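Local coordinates for protein cytochrome c-555 (Chlorobium tepidum, PDB 4J20) that carries electrons as a small monoheme c-type cytochrome of green sulfur bacteria, though its precise role in photosynthesis is not established, at residues N45-K50 against N78-M83. The protein carries 2 engineered substitutions. Numbering follows the deposited sequence. Where two conformers were deposited one is given.
Sequences NTLVSK and NAVAYM. With HEB (heme b/c), chain I; SO4 (sulfate ion), chain C.
Val80 of helix 73-85 pushes its isopropyl group against Leu47 and Val48 of helix 44-53, at the edge of the heme in a class I cytochrome c fold. The C-terminal helix 73-85, which also packs on the N-terminal helix 5-15, here meets the shorter helix that covers one heme propionate. The backbones come closest at Val48 and Val80, whose CA atoms lie 6.5 Å apart.

Both methyls of Val80 touch the heme edge. CG1, anti to the backbone N (chi1 174°), reaches across to Leu47, meeting its CB at 3.9 Å, and also touches heme methyl CMA; CG2 packs on heme methyl CMB at 3.7 Å and more distantly on CMA. Val48 comes in at a slant with a single branch: its CG2 rests on Val80 CB at 4.0 Å and lies almost as near to CG1. With an alanine at Val80, CB would still meet Val48 CG2, but Leu47 CB and heme methyl CMB would probably lose the CG1 and CG2 methyls they pack on, opening a gap between the helix and the heme rim.

Leu47 meets the valine with CB, at the root of its side chain, and the heme with CD2, which sits over the flat face of the propionate carboxylate, 3.3 Å from CGA. Lys50 bends at chi3 (70°) and extends along the same propionate, where its ammonium probably offsets the acid's charge; it also makes a cation-pi contact with Tyr55. Met83 lays CE over the porphyrin face at meso carbon CHB, 3.6 Å away, and Lys50 NZ donates a hydrogen bond to propionate oxygen O2A at 2.9 Å.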
ATOM      1  N   ASN A  45      -3.531   0.590 -10.834  1.00 13.27           N
ATOM      2  CA  ASN A  45      -3.146   1.919 -11.242  1.00 14.58           C
ATOM      3  C   ASN A  45      -3.596   2.963 -10.213  1.00 13.95           C
ATOM      4  O   ASN A  45      -2.817   3.817  -9.804  1.00 14.24           O
ATOM      5  CB  ASN A  45      -3.665   2.236 -12.640  1.00 17.67           C
ATOM      6  CG  ASN A  45      -3.174   3.567 -13.128  1.00 22.38           C
ATOM      7  OD1 ASN A  45      -3.912   4.540 -13.163  1.00 28.17           O
ATOM      8  ND2 ASN A  45      -1.895   3.633 -13.432  1.00 28.25           N
ATOM      9  N   THR A  46      -4.840   2.880  -9.788  1.00 12.75           N
ATOM     10  CA  THR A  46      -5.382   3.824  -8.817  1.00 13.41           C
ATOM     11  C   THR A  46      -4.736   3.584  -7.451  1.00 12.07           C
ATOM     12  O   THR A  46      -4.355   4.548  -6.786  1.00 11.88           O
ATOM     13  CB  THR A  46      -6.873   3.681  -8.712  1.00 13.26           C
ATOM     14  OG1 THR A  46      -7.437   4.167  -9.933  1.00 15.39           O
ATOM     15  CG2 THR A  46      -7.429   4.467  -7.562  1.00 14.03           C
ATOM     16  N   LEU A  47      -4.611   2.319  -7.002  1.00 11.27           N
ATOM     17  CA  LEU A  47      -4.000   2.108  -5.696  1.00 10.89           C
ATOM     18  C   LEU A  47      -2.591   2.693  -5.632  1.00 11.62           C
ATOM     19  O   LEU A  47      -2.211   3.312  -4.632  1.00 11.16           O
ATOM     20  CB  LEU A  47      -3.953   0.601  -5.348  1.00 10.85           C
ATOM     21  CG  LEU A  47      -5.300  -0.060  -5.104  1.00 10.61           C
ATOM     22  CD1 LEU A  47      -5.156  -1.539  -4.895  1.00 13.58           C
ATOM     23  CD2 LEU A  47      -5.999   0.553  -3.910  1.00 13.15           C
ATOM     24  N   VAL A  48      -1.802   2.409  -6.641  1.00 10.05           N
ATOM     25  CA  VAL A  48      -0.426   2.898  -6.671  1.00 11.58           C
ATOM     26  C   VAL A  48      -0.396   4.438  -6.780  1.00 11.35           C
ATOM     27  O   VAL A  48       0.410   5.101  -6.101  1.00 11.66           O
ATOM     28  CB  VAL A  48       0.374   2.212  -7.782  1.00 11.83           C
ATOM     29  CG1 VAL A  48       1.785   2.824  -7.853  1.00 13.18           C
ATOM     30  CG2 VAL A  48       0.439   0.698  -7.531  1.00 13.21           C
ATOM     31  N   SER A  49      -1.249   5.023  -7.625  1.00 12.08           N
ATOM     32  CA  SER A  49      -1.266   6.474  -7.758  0.50 12.12           C
ATOM     33  C   SER A  49      -1.605   7.138  -6.435  1.00 12.64           C
ATOM     34  O   SER A  49      -0.967   8.143  -6.021  1.00 13.62           O
ATOM     35  CB  SER A  49      -2.292   6.899  -8.802  0.50 13.93           C
ATOM     36  OG  SER A  49      -2.380   8.321  -8.835  0.50 12.18           O
ATOM     37  N   LYS A  50      -2.595   6.611  -5.732  1.00 11.31           N
ATOM     38  CA  LYS A  50      -2.973   7.219  -4.464  0.80 11.39           C
ATOM     39  C   LYS A  50      -1.881   7.012  -3.432  1.00 11.73           C
ATOM     40  O   LYS A  50      -1.694   7.877  -2.542  1.00 13.25           O
ATOM     41  CB  LYS A  50      -4.300   6.656  -3.990  0.80 14.07           C
ATOM     42  CG  LYS A  50      -5.485   7.179  -4.853  0.80 16.63           C
ATOM     43  CD  LYS A  50      -6.804   6.484  -4.532  0.80 20.24           C
ATOM     44  CE  LYS A  50      -7.349   6.866  -3.164  0.80 16.76           C
ATOM     45  NZ  LYS A  50      -8.573   6.048  -2.850  0.80 22.66           N
ATOM     46  N   ASN A  78       5.519  -1.775  -6.110  1.00 11.20           N
ATOM     47  CA  ASN A  78       5.836  -3.157  -5.793  1.00 10.55           C
ATOM     48  C   ASN A  78       5.341  -3.525  -4.401  1.00 10.27           C
ATOM     49  O   ASN A  78       4.838  -4.634  -4.170  1.00 10.51           O
ATOM     50  CB  ASN A  78       7.328  -3.468  -5.944  1.00 11.71           C
ATOM     51  CG  ASN A  78       7.771  -3.464  -7.382  1.00 13.87           C
ATOM     52  OD1 ASN A  78       6.968  -3.610  -8.291  1.00 16.61           O
ATOM     53  ND2 ASN A  78       9.060  -3.301  -7.599  1.00 15.65           N
ATOM     54  N   ALA A  79       5.482  -2.587  -3.453  1.00 10.03           N
ATOM     55  CA  ALA A  79       4.942  -2.790  -2.107  1.00  9.66           C
ATOM     56  C   ALA A  79       3.418  -2.912  -2.137  1.00 10.02           C
ATOM     57  O   ALA A  79       2.850  -3.770  -1.433  1.00 10.63           O
ATOM     58  CB  ALA A  79       5.379  -1.676  -1.191  1.00 11.56           C
ATOM     59  N   VAL A  80       2.740  -2.099  -2.954  1.00 10.04           N
ATOM     60  CA  VAL A  80       1.290  -2.225  -3.076  1.00 10.67           C
ATOM     61  C   VAL A  80       0.947  -3.610  -3.595  1.00 10.64           C
ATOM     62  O   VAL A  80       0.020  -4.276  -3.110  1.00 10.40           O
ATOM     63  CB  VAL A  80       0.702  -1.115  -4.009  1.00  9.62           C
ATOM     64  CG1 VAL A  80      -0.792  -1.359  -4.236  1.00 11.77           C
ATOM     65  CG2 VAL A  80       0.932   0.290  -3.438  1.00 10.14           C
ATOM     66  N   ALA A  81       1.688  -4.097  -4.592  1.00 10.63           N
ATOM     67  CA  ALA A  81       1.436  -5.423  -5.166  1.00 11.08           C
ATOM     68  C   ALA A  81       1.565  -6.495  -4.109  1.00 10.93           C
ATOM     69  O   ALA A  81       0.767  -7.427  -4.060  1.00 11.51           O
ATOM     70  CB  ALA A  81       2.376  -5.690  -6.339  1.00 11.97           C
ATOM     71  N   TYR A  82       2.589  -6.357  -3.256  1.00 11.28           N
ATOM     72  CA  TYR A  82       2.725  -7.290  -2.163  1.00 10.98           C
ATOM     73  C   TYR A  82       1.519  -7.252  -1.225  1.00 10.67           C
ATOM     74  O   TYR A  82       0.936  -8.282  -0.880  1.00 11.54           O
ATOM     75  CB  TYR A  82       4.012  -6.993  -1.389  1.00 12.06           C
ATOM     76  CG  TYR A  82       4.167  -7.880  -0.194  1.00 11.66           C
ATOM     77  CD1 TYR A  82       4.504  -9.216  -0.339  1.00 13.92           C
ATOM     78  CD2 TYR A  82       3.897  -7.405   1.073  1.00 13.40           C
ATOM     79  CE1 TYR A  82       4.595 -10.047   0.760  1.00 16.10           C
ATOM     80  CE2 TYR A  82       3.957  -8.277   2.200  1.00 15.95           C
ATOM     81  CZ  TYR A  82       4.336  -9.562   2.009  1.00 16.75           C
ATOM     82  OH  TYR A  82       4.440 -10.405   3.119  1.00 20.90           O
ATOM     83  N   MET A  83       1.133  -6.050  -0.819  1.00  9.58           N
ATOM     84  CA  MET A  83      -0.011  -5.879   0.100  1.00 10.72           C
ATOM     85  C   MET A  83      -1.293  -6.475  -0.493  1.00 10.00           C
ATOM     86  O   MET A  83      -2.034  -7.201   0.204  1.00 11.96           O
ATOM     87  CB  MET A  83      -0.224  -4.411   0.364  1.00 10.70           C
ATOM     88  CG  MET A  83       0.940  -3.791   1.141  1.00 10.95           C
ATOM     89  SD  MET A  83       0.961  -1.979   1.180  1.00 10.74           S
ATOM     90  CE  MET A  83      -0.464  -1.675   2.211  1.00 11.07           C
TER
HETATM   91 FE   HEB I 107      -0.820   3.266   3.382  1.00  9.31          FE
HETATM   92  CHA HEB I 107      -4.110   3.357   2.536  1.00  9.41           C
HETATM   93  CHB HEB I 107      -0.127   1.531   0.505  1.00  8.32           C
HETATM   94  CHC HEB I 107       2.490   3.322   4.129  1.00 10.13           C
HETATM   95  CHD HEB I 107      -1.523   4.735   6.372  1.00 10.48           C
HETATM   96  NA  HEB I 107      -1.901   2.601   1.819  1.00  8.96           N
HETATM   97  C1A HEB I 107      -3.285   2.705   1.660  1.00  9.09           C
HETATM   98  C2A HEB I 107      -3.653   2.027   0.447  1.00  9.23           C
HETATM   99  C3A HEB I 107      -2.552   1.508  -0.083  1.00  8.49           C
HETATM  100  C4A HEB I 107      -1.450   1.857   0.757  1.00  8.64           C
HETATM  101  CMA HEB I 107      -2.426   0.699  -1.365  1.00 10.21           C
HETATM  102  CAA HEB I 107      -5.094   1.909  -0.049  1.00 10.28           C
HETATM  103  CBA HEB I 107      -5.370   2.890  -1.193  1.00 10.69           C
HETATM  104  CGA HEB I 107      -6.799   2.901  -1.679  1.00 11.49           C
HETATM  105  O1A HEB I 107      -7.701   2.251  -1.075  1.00 12.14           O
HETATM  106  O2A HEB I 107      -7.031   3.636  -2.673  1.00 14.43           O
HETATM  107  NB  HEB I 107       0.848   2.557   2.509  1.00  9.52           N
HETATM  108  C1B HEB I 107       0.942   1.892   1.288  1.00  8.56           C
HETATM  109  C2B HEB I 107       2.317   1.674   0.954  1.00  8.92           C
HETATM  110  C3B HEB I 107       3.053   2.149   1.974  1.00  9.53           C
HETATM  111  C4B HEB I 107       2.161   2.726   2.952  1.00  8.64           C
HETATM  112  CMB HEB I 107       2.731   0.926  -0.288  1.00  9.90           C
HETATM  113  CAB HEB I 107       4.550   2.161   2.163  1.00  9.70           C
HETATM  114  CBB HEB I 107       5.307   2.756   0.966  1.00 11.50           C
HETATM  115  NC  HEB I 107       0.240   3.873   4.959  1.00  9.71           N
HETATM  116  C1C HEB I 107       1.622   3.835   5.063  1.00  9.20           C
HETATM  117  C2C HEB I 107       2.030   4.413   6.320  1.00  9.88           C
HETATM  118  C3C HEB I 107       0.910   4.747   6.971  1.00 10.14           C
HETATM  119  C4C HEB I 107      -0.202   4.472   6.128  1.00  9.54           C
HETATM  120  CMC HEB I 107       3.484   4.436   6.791  1.00 11.44           C
HETATM  121  CAC HEB I 107       0.760   5.320   8.377  1.00 11.46           C
HETATM  122  CBC HEB I 107       1.491   6.630   8.664  1.00 12.42           C
HETATM  123  ND  HEB I 107      -2.500   3.929   4.272  1.00  9.70           N
HETATM  124  C1D HEB I 107      -2.576   4.525   5.525  1.00  9.48           C
HETATM  125  C2D HEB I 107      -3.926   4.831   5.849  1.00  9.64           C
HETATM  126  C3D HEB I 107      -4.706   4.419   4.704  1.00 10.87           C
HETATM  127  C4D HEB I 107      -3.770   3.866   3.763  1.00  9.97           C
HETATM  128  CMD HEB I 107      -4.472   5.474   7.099  1.00 11.27           C
HETATM  129  CAD HEB I 107      -6.213   4.507   4.533  1.00 11.13           C
HETATM  130  CBD HEB I 107      -6.702   5.874   3.999  1.00 12.31           C
HETATM  131  CGD HEB I 107      -8.171   5.874   3.829  1.00 13.08           C
HETATM  132  O1D HEB I 107      -8.663   5.087   3.005  1.00 15.70           O
HETATM  133  O2D HEB I 107      -8.861   6.584   4.518  1.00 15.01           O
HETATM  134  S   SO4 C 101      -5.529  -1.952 -13.233  1.00 26.22           S
HETATM  135  O1  SO4 C 101      -4.328  -1.097 -13.272  1.00 26.51           O
HETATM  136  O2  SO4 C 101      -5.675  -2.628 -14.515  1.00 21.23           O
HETATM  137  O3  SO4 C 101      -5.320  -3.018 -12.178  1.00 30.13           O
HETATM  138  O4  SO4 C 101      -6.604  -0.952 -12.939  1.00 29.34           O